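PDB 3W5M: putative rhamnosidase from Streptomyces avermitilis, which hydrolyses terminal non-reducing alpha-L-rhamnose residues from alpha-L-rhamnosides, releasing L-rhamnose from citrus flavonoids and gum arabic. Local coordinates for residues 509-514 with 585-590; 484-489 with 589-594. One frame throughout, in Å; residues are numbered along the deposited sequence.

Interaction 1: 509-514 with 585-590; sequences GSVRLR and TSVTGR
Ser-510 and Arg-590 pair at one end of an antiparallel beta ladder that joins strands 510-515 and 587-594 in the concanavalin-like beta-sheet domain. Their side chains share a face of the sheet with Arg-512 and Thr-588, while Val-511, Leu-513 and Val-587 occupy the opposite face. Ser-510 holds OG between its backbone N and carbonyl carbon (chi1 57°), and Arg-590 NH2 approaches that OG to 2.8 Å in a weak, bent bond. The arginine chain folds at chi3 (-57°), which brings NE to 3.6 Å from Val-511 O, and NH2 also donates to Pro-563 O. A leucine in place of Arg-590 would probably leave Ser-510 OG and Pro-563 O without this shared donor. Arg-512 lies alongside Thr-588, with Thr-588 CB over one face of its guanidinium and NH2 3.9 Å from the methyl CG2. Arg-512 makes salt bridges through NH2 to Glu-485 and through NH1 to Glu-562, which probably offset the nearby positive charge of Arg-590, whose guanidinium plane is turned 70° from that of Arg-512. On the other face the beta-branched valines suit an extended buried strand: Val-587 CG1 meets Val-511 CB at 3.8 Å, and its CG2 comes within 4.2 Å of Leu-513 CD1. Gly-589, lacking a side chain, sits across from Val-511 as a non-hydrogen-bonded pair. A CB on Gly-509 would collide with Arg-590 O; instead its CA makes a CA-H...O contact with that oxygen. Arg-512 N bonds to Thr-588 O at 2.8 Å, and Thr-588 N bonds back to Arg-512 O. One water donates to Arg-512 O and Thr-585 O and hydrogen-bonds Thr-588 OG1, 3.0 Å from the water oxygen.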
ATOM      1  N   GLY A 509       2.815   5.920   7.792  1.00 16.98           N
ATOM      2  CA  GLY A 509       3.873   5.270   8.595  1.00 18.33           C
ATOM      3  C   GLY A 509       3.462   5.287  10.047  1.00 16.58           C
ATOM      4  O   GLY A 509       2.301   5.012  10.383  1.00 16.64           O
ATOM      5  N   SER A 510       4.407   5.577  10.941  1.00 18.74           N
ATOM      6  CA  SER A 510       4.055   5.615  12.362  1.00 19.41           C
ATOM      7  C   SER A 510       5.093   6.512  13.055  1.00 21.39           C
ATOM      8  O   SER A 510       6.049   6.932  12.432  1.00 21.50           O
ATOM      9  CB  SER A 510       4.035   4.188  12.975  1.00 22.65           C
ATOM     10  OG  SER A 510       5.277   3.531  12.805  1.00 22.73           O
ATOM     11  N   VAL A 511       4.919   6.793  14.335  1.00 21.63           N
ATOM     12  CA  VAL A 511       5.778   7.777  14.968  1.00 22.55           C
ATOM     13  C   VAL A 511       6.881   7.133  15.811  1.00 22.56           C
ATOM     14  O   VAL A 511       6.845   5.951  16.098  1.00 23.92           O
ATOM     15  CB  VAL A 511       4.953   8.794  15.795  1.00 23.04           C
ATOM     16  CG1 VAL A 511       3.750   9.249  15.001  1.00 23.95           C
ATOM     17  CG2 VAL A 511       4.549   8.225  17.146  1.00 26.15           C
ATOM     18  N   ARG A 512       7.878   7.917  16.156  1.00 20.08           N
ATOM     19  CA  ARG A 512       8.742   7.613  17.294  1.00 20.06           C
ATOM     20  C   ARG A 512       8.300   8.536  18.409  1.00 20.75           C
ATOM     21  O   ARG A 512       8.220   9.770  18.207  1.00 20.87           O
ATOM     22  CB  ARG A 512      10.198   7.903  16.941  1.00 22.21           C
ATOM     23  CG  ARG A 512      11.122   7.806  18.161  1.00 26.16           C
ATOM     24  CD  ARG A 512      12.591   7.716  17.778  1.00 29.01           C
ATOM     25  NE  ARG A 512      13.037   8.914  17.075  1.00 34.14           N
ATOM     26  CZ  ARG A 512      13.262   8.965  15.767  1.00 36.30           C
ATOM     27  NH1 ARG A 512      13.093   7.885  15.010  1.00 34.32           N
ATOM     28  NH2 ARG A 512      13.653  10.104  15.221  1.00 37.88           N
ATOM     29  N   LEU A 513       8.022   7.944  19.569  1.00 20.01           N
ATOM     30  CA  LEU A 513       7.638   8.667  20.776  1.00 21.18           C
ATOM     31  C   LEU A 513       8.837   8.639  21.710  1.00 22.48           C
ATOM     32  O   LEU A 513       9.409   7.549  21.934  1.00 22.03           O
ATOM     33  CB  LEU A 513       6.463   7.960  21.428  1.00 20.81           C
ATOM     34  CG  LEU A 513       5.976   8.433  22.789  1.00 19.78           C
ATOM     35  CD1 LEU A 513       5.387   9.855  22.713  1.00 21.25           C
ATOM     36  CD2 LEU A 513       4.991   7.438  23.381  1.00 21.63           C
ATOM     37  N   ARG A 514       9.240   9.824  22.205  1.00 22.30           N
ATOM     38  CA  ARG A 514      10.204   9.916  23.312  1.00 25.22           C
ATOM     39  C   ARG A 514       9.455  10.427  24.535  1.00 24.97           C
ATOM     40  O   ARG A 514       8.706  11.405  24.456  1.00 25.30           O
ATOM     41  CB  ARG A 514      11.383  10.856  23.023  1.00 27.16           C
ATOM     42  CG  ARG A 514      12.152  10.641  21.729  1.00 33.00           C
ATOM     43  CD  ARG A 514      12.809   9.267  21.613  1.00 38.66           C
ATOM     44  NE  ARG A 514      13.770   8.984  22.687  1.00 43.06           N
ATOM     45  CZ  ARG A 514      15.044   9.362  22.691  1.00 44.04           C
ATOM     46  NH1 ARG A 514      15.539  10.062  21.677  1.00 42.62           N
ATOM     47  NH2 ARG A 514      15.822   9.036  23.721  1.00 44.28           N
ATOM     48  N   THR A 585       9.987  17.576  20.102  1.00 31.75           N
ATOM     49  CA  THR A 585      10.894  16.442  20.010  1.00 31.18           C
ATOM     50  C   THR A 585      10.229  15.135  20.476  1.00 27.54           C
ATOM     51  O   THR A 585      10.771  14.066  20.233  1.00 28.08           O
ATOM     52  CB  THR A 585      12.224  16.639  20.782  1.00 33.12           C
ATOM     53  OG1 THR A 585      11.933  16.916  22.148  1.00 33.01           O
ATOM     54  CG2 THR A 585      13.094  17.746  20.174  1.00 32.39           C
ATOM     55  N   SER A 586       9.066  15.214  21.111  1.00 25.03           N
ATOM     56  CA  SER A 586       8.422  14.013  21.669  1.00 26.67           C
ATOM     57  C   SER A 586       7.884  13.046  20.603  1.00 25.53           C
ATOM     58  O   SER A 586       7.707  11.862  20.881  1.00 26.74           O
ATOM     59  CB  SER A 586       7.264  14.394  22.567  1.00 27.69           C
ATOM     60  OG  SER A 586       7.742  15.260  23.594  1.00 35.51           O
ATOM     61  N   VAL A 587       7.563  13.583  19.433  1.00 22.87           N
ATOM     62  CA  VAL A 587       6.904  12.813  18.360  1.00 24.14           C
ATOM     63  C   VAL A 587       7.561  13.144  17.010  1.00 22.73           C
ATOM     64  O   VAL A 587       7.680  14.311  16.621  1.00 24.31           O
ATOM     65  CB  VAL A 587       5.372  13.081  18.327  1.00 24.73           C
ATOM     66  CG1 VAL A 587       4.699  12.379  17.150  1.00 26.19           C
ATOM     67  CG2 VAL A 587       4.701  12.638  19.617  1.00 24.01           C
ATOM     68  N   THR A 588       7.986  12.109  16.283  1.00 21.58           N
ATOM     69  CA  THR A 588       8.595  12.292  14.958  1.00 22.61           C
ATOM     70  C   THR A 588       7.924  11.277  14.051  1.00 22.09           C
ATOM     71  O   THR A 588       7.871  10.114  14.409  1.00 21.82           O
ATOM     72  CB  THR A 588      10.100  12.035  15.029  1.00 24.36           C
ATOM     73  OG1 THR A 588      10.682  12.916  16.025  1.00 24.51           O
ATOM     74  CG2 THR A 588      10.766  12.278  13.684  1.00 23.78           C
ATOM     75  N   GLY A 589       7.414  11.708  12.902  1.00 20.82           N
ATOM     76  CA  GLY A 589       6.828  10.742  11.971  1.00 18.95           C
ATOM     77  C   GLY A 589       7.889   9.977  11.213  1.00 20.38           C
ATOM     78  O   GLY A 589       8.927  10.543  10.820  1.00 21.26           O
ATOM     79  N   ARG A 590       7.648   8.674  10.985  1.00 19.36           N
ATOM     80  CA  ARG A 590       8.576   7.871  10.194  1.00 18.03           C
ATOM     81  C   ARG A 590       7.806   7.464   8.951  1.00 18.40           C
ATOM     82  O   ARG A 590       6.878   6.677   9.036  1.00 17.89           O
ATOM     83  CB  ARG A 590       9.063   6.654  10.975  1.00 18.90           C
ATOM     84  CG  ARG A 590       9.804   7.065  12.253  1.00 20.30           C
ATOM     85  CD  ARG A 590      10.217   5.855  13.090  1.00 23.70           C
ATOM     86  NE  ARG A 590       9.051   5.056  13.432  1.00 23.21           N
ATOM     87  CZ  ARG A 590       9.018   3.722  13.545  1.00 24.25           C
ATOM     88  NH1 ARG A 590      10.111   2.967  13.367  1.00 22.47           N
ATOM     89  NH2 ARG A 590       7.857   3.137  13.855  1.00 24.55           N
TER
HETATM   90  O   HOH W   1      10.402  11.600  18.735  1.00 27.30           O
HETATM   91  O   HOH W   2       9.460  13.928  25.091  1.00 33.77           O

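Interaction 2: 484-489 with 589-594; sequences KELPAR and GRVMHT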
ATOM      1  N   LYS A 484      12.069   8.598   5.220  1.00 22.60           N
ATOM      2  CA  LYS A 484      12.383   9.898   5.871  1.00 23.79           C
ATOM      3  C   LYS A 484      11.608  10.080   7.153  1.00 23.94           C
ATOM      4  O   LYS A 484      10.629   9.369   7.407  1.00 20.42           O
ATOM      5  CB  LYS A 484      12.185  11.105   4.949  1.00 27.61           C
ATOM      6  CG  LYS A 484      10.835  11.237   4.304  1.00 30.13           C
ATOM      7  CD  LYS A 484      10.813  12.487   3.427  1.00 34.93           C
ATOM      8  CE  LYS A 484      10.476  13.711   4.245  1.00 36.75           C
ATOM      9  NZ  LYS A 484      11.334  14.852   3.841  1.00 42.41           N
ATOM     10  N   GLU A 485      12.096  11.006   7.982  1.00 22.96           N
ATOM     11  CA  GLU A 485      11.444  11.342   9.237  1.00 23.91           C
ATOM     12  C   GLU A 485      10.877  12.764   9.136  1.00 24.49           C
ATOM     13  O   GLU A 485      11.469  13.603   8.453  1.00 24.42           O
ATOM     14  CB  GLU A 485      12.438  11.218  10.392  1.00 27.22           C
ATOM     15  CG  GLU A 485      12.882   9.779  10.626  1.00 33.02           C
ATOM     16  CD  GLU A 485      13.724   9.596  11.882  1.00 39.47           C
ATOM     17  OE1 GLU A 485      14.195  10.609  12.471  1.00 38.83           O
ATOM     18  OE2 GLU A 485      13.918   8.428  12.289  1.00 43.51           O
ATOM     19  N   LEU A 486       9.731  13.009   9.768  1.00 22.76           N
ATOM     20  CA  LEU A 486       9.120  14.336   9.839  1.00 24.96           C
ATOM     21  C   LEU A 486       8.996  14.766  11.289  1.00 25.40           C
ATOM     22  O   LEU A 486       8.111  14.289  11.991  1.00 25.44           O
ATOM     23  CB  LEU A 486       7.720  14.345   9.189  1.00 25.26           C
ATOM     24  CG  LEU A 486       7.588  14.122   7.670  1.00 28.06           C
ATOM     25  CD1 LEU A 486       6.130  14.047   7.239  1.00 26.37           C
ATOM     26  CD2 LEU A 486       8.321  15.210   6.881  1.00 29.08           C
ATOM     27  N   PRO A 487       9.866  15.687  11.748  1.00 27.68           N
ATOM     28  CA  PRO A 487       9.735  16.117  13.155  1.00 27.15           C
ATOM     29  C   PRO A 487       8.439  16.900  13.316  1.00 26.62           C
ATOM     30  O   PRO A 487       7.996  17.522  12.370  1.00 29.33           O
ATOM     31  CB  PRO A 487      10.946  17.047  13.368  1.00 28.06           C
ATOM     32  CG  PRO A 487      11.875  16.774  12.237  1.00 29.85           C
ATOM     33  CD  PRO A 487      11.028  16.301  11.081  1.00 27.80           C
ATOM     34  N   ALA A 488       7.820  16.859  14.487  1.00 27.87           N
ATOM     35  CA  ALA A 488       6.632  17.653  14.738  1.00 28.49           C
ATOM     36  C   ALA A 488       7.022  19.122  14.581  1.00 30.89           C
ATOM     37  O   ALA A 488       8.119  19.511  14.983  1.00 32.18           O
ATOM     38  CB  ALA A 488       6.100  17.381  16.118  1.00 28.73           C
ATOM     39  N   ARG A 489       6.151  19.908  13.954  1.00 33.78           N
ATOM     40  CA  ARG A 489       6.454  21.295  13.622  1.00 34.94           C
ATOM     41  C   ARG A 489       5.890  22.242  14.663  1.00 36.19           C
ATOM     42  O   ARG A 489       6.351  23.378  14.781  1.00 36.76           O
ATOM     43  CB  ARG A 489       5.887  21.641  12.247  1.00 39.33           C
ATOM     44  CG  ARG A 489       6.534  20.867  11.115  1.00 42.75           C
ATOM     45  CD  ARG A 489       5.925  21.231   9.766  1.00 50.76           C
ATOM     46  NE  ARG A 489       6.350  22.523   9.191  1.00 58.70           N
ATOM     47  CZ  ARG A 489       7.549  23.104   9.333  1.00 59.93           C
ATOM     48  NH1 ARG A 489       8.527  22.536  10.045  1.00 58.41           N
ATOM     49  NH2 ARG A 489       7.770  24.272   8.749  1.00 59.10           N
ATOM     50  N   GLY A 589       7.414  11.708  12.902  1.00 20.82           N
ATOM     51  CA  GLY A 589       6.828  10.742  11.971  1.00 18.95           C
ATOM     52  C   GLY A 589       7.889   9.977  11.213  1.00 20.38           C
ATOM     53  O   GLY A 589       8.927  10.543  10.820  1.00 21.26           O
ATOM     54  N   ARG A 590       7.648   8.674  10.985  1.00 19.36           N
ATOM     55  CA  ARG A 590       8.576   7.871  10.194  1.00 18.03           C
ATOM     56  C   ARG A 590       7.806   7.464   8.951  1.00 18.40           C
ATOM     57  O   ARG A 590       6.878   6.677   9.036  1.00 17.89           O
ATOM     58  CB  ARG A 590       9.063   6.654  10.975  1.00 18.90           C
ATOM     59  CG  ARG A 590       9.804   7.065  12.253  1.00 20.30           C
ATOM     60  CD  ARG A 590      10.217   5.855  13.090  1.00 23.70           C
ATOM     61  NE  ARG A 590       9.051   5.056  13.432  1.00 23.21           N
ATOM     62  CZ  ARG A 590       9.018   3.722  13.545  1.00 24.25           C
ATOM     63  NH1 ARG A 590      10.111   2.967  13.367  1.00 22.47           N
ATOM     64  NH2 ARG A 590       7.857   3.137  13.855  1.00 24.55           N
ATOM     65  N   VAL A 591       8.159   8.073   7.831  1.00 17.06           N
ATOM     66  CA  VAL A 591       7.447   7.888   6.550  1.00 16.79           C
ATOM     67  C   VAL A 591       7.898   6.557   5.924  1.00 17.57           C
ATOM     68  O   VAL A 591       9.090   6.385   5.656  1.00 18.71           O
ATOM     69  CB  VAL A 591       7.794   9.042   5.600  1.00 16.94           C
ATOM     70  CG1 VAL A 591       7.147   8.863   4.220  1.00 17.72           C
ATOM     71  CG2 VAL A 591       7.357  10.376   6.217  1.00 17.52           C
ATOM     72  N   MET A 592       6.945   5.644   5.696  1.00 18.08           N
ATOM     73  CA  MET A 592       7.224   4.310   5.173  1.00 18.31           C
ATOM     74  C   MET A 592       6.543   4.067   3.849  1.00 17.48           C
ATOM     75  O   MET A 592       5.376   4.382   3.718  1.00 17.92           O
ATOM     76  CB  MET A 592       6.684   3.265   6.133  1.00 20.72           C
ATOM     77  CG  MET A 592       7.461   3.226   7.422  1.00 23.70           C
ATOM     78  SD  MET A 592       6.684   2.100   8.609  1.00 26.52           S
ATOM     79  CE  MET A 592       7.603   2.604  10.079  1.00 23.54           C
ATOM     80  N   HIS A 593       7.276   3.481   2.898  1.00 17.45           N
ATOM     81  CA  HIS A 593       6.693   3.066   1.600  1.00 16.62           C
ATOM     82  C   HIS A 593       7.642   2.125   0.899  1.00 17.10           C
ATOM     83  O   HIS A 593       8.741   1.835   1.397  1.00 15.06           O
ATOM     84  CB  HIS A 593       6.340   4.282   0.691  1.00 17.44           C
ATOM     85  CG  HIS A 593       7.446   5.273   0.502  1.00 16.97           C
ATOM     86  ND1 HIS A 593       8.513   5.057  -0.349  1.00 16.14           N
ATOM     87  CD2 HIS A 593       7.606   6.531   0.993  1.00 17.64           C
ATOM     88  CE1 HIS A 593       9.305   6.119  -0.335  1.00 18.13           C
ATOM     89  NE2 HIS A 593       8.770   7.030   0.462  1.00 17.33           N
ATOM     90  N   THR A 594       7.206   1.594  -0.244  1.00 15.76           N
ATOM     91  CA  THR A 594       8.100   0.787  -1.057  1.00 17.26           C
ATOM     92  C   THR A 594       9.466   1.456  -1.323  1.00 17.60           C
ATOM     93  O   THR A 594       9.554   2.672  -1.572  1.00 17.31           O
ATOM     94  CB  THR A 594       7.416   0.349  -2.368  1.00 17.11           C
ATOM     95  OG1 THR A 594       8.257  -0.611  -3.037  1.00 18.61           O
ATOM     96  CG2 THR A 594       7.154   1.513  -3.278  1.00 15.99           C
TER
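Arg-590, whose CG lies 4.3 Å from Glu-485 OE2, carries a guanidinium with Met-592 CE over one face, 3.8 Å above the plane and offset toward the rim. The imidazole of His-593 uses ND1 to donate to Thr-594 O at 2.9 Å, with the acceptor close to the ring plane. The extended chain of Glu-485 carries OE1 to a salt bridge with Arg-512 NH2 rather than to Arg-590. On the opposite face the contacts between the strands are made by carbon atoms. Leu-486 CD1 packs against Val-591 CG2 at 4.0 Å, and the aliphatic part of Lys-484 runs beside Val-591, its CG 4.0 Å from Val-591 CB, before its end leads away; a lysine thus combines a greasy stem with an exposed amine. Gly-589 bonds Leu-486 in both directions through backbone N and O, and Val-591 N reaches Lys-484 O at 2.8 Å, nearly along the C=O axis. The ladder is the antiparallel pairing of a concanavalin-like beta-sheet, and its Lys-484, Leu-486 and Val-591 face touches Trp-618 on helix 607-622, the first helix of the six-hairpin glycosidase domain.

Interactions 1 and 2 are the two edges of one strand: 587-594 lies between 510-515 and 480-493, and both contacts use Gly-589 and Arg-590. Their centres are 8 Å apart. The closest tie spans the central strand, where Arg-512 NH2 of interaction 1 meets Glu-485 OE1 of interaction 2 in a salt bridge of 2.8 Å. On the same face Ser-510 OG lies 3.7 Å from Met-592 CE. Separately, side chain packs on backbone where Thr-588 CG2 lies 3.7 Å from Leu-486 O. Both contacts lie away from the rhamnose-binding residues and the calcium site; they join three neighbouring strands of one larger sheet, whose Leu-486 and Val-591 side meets Trp-618.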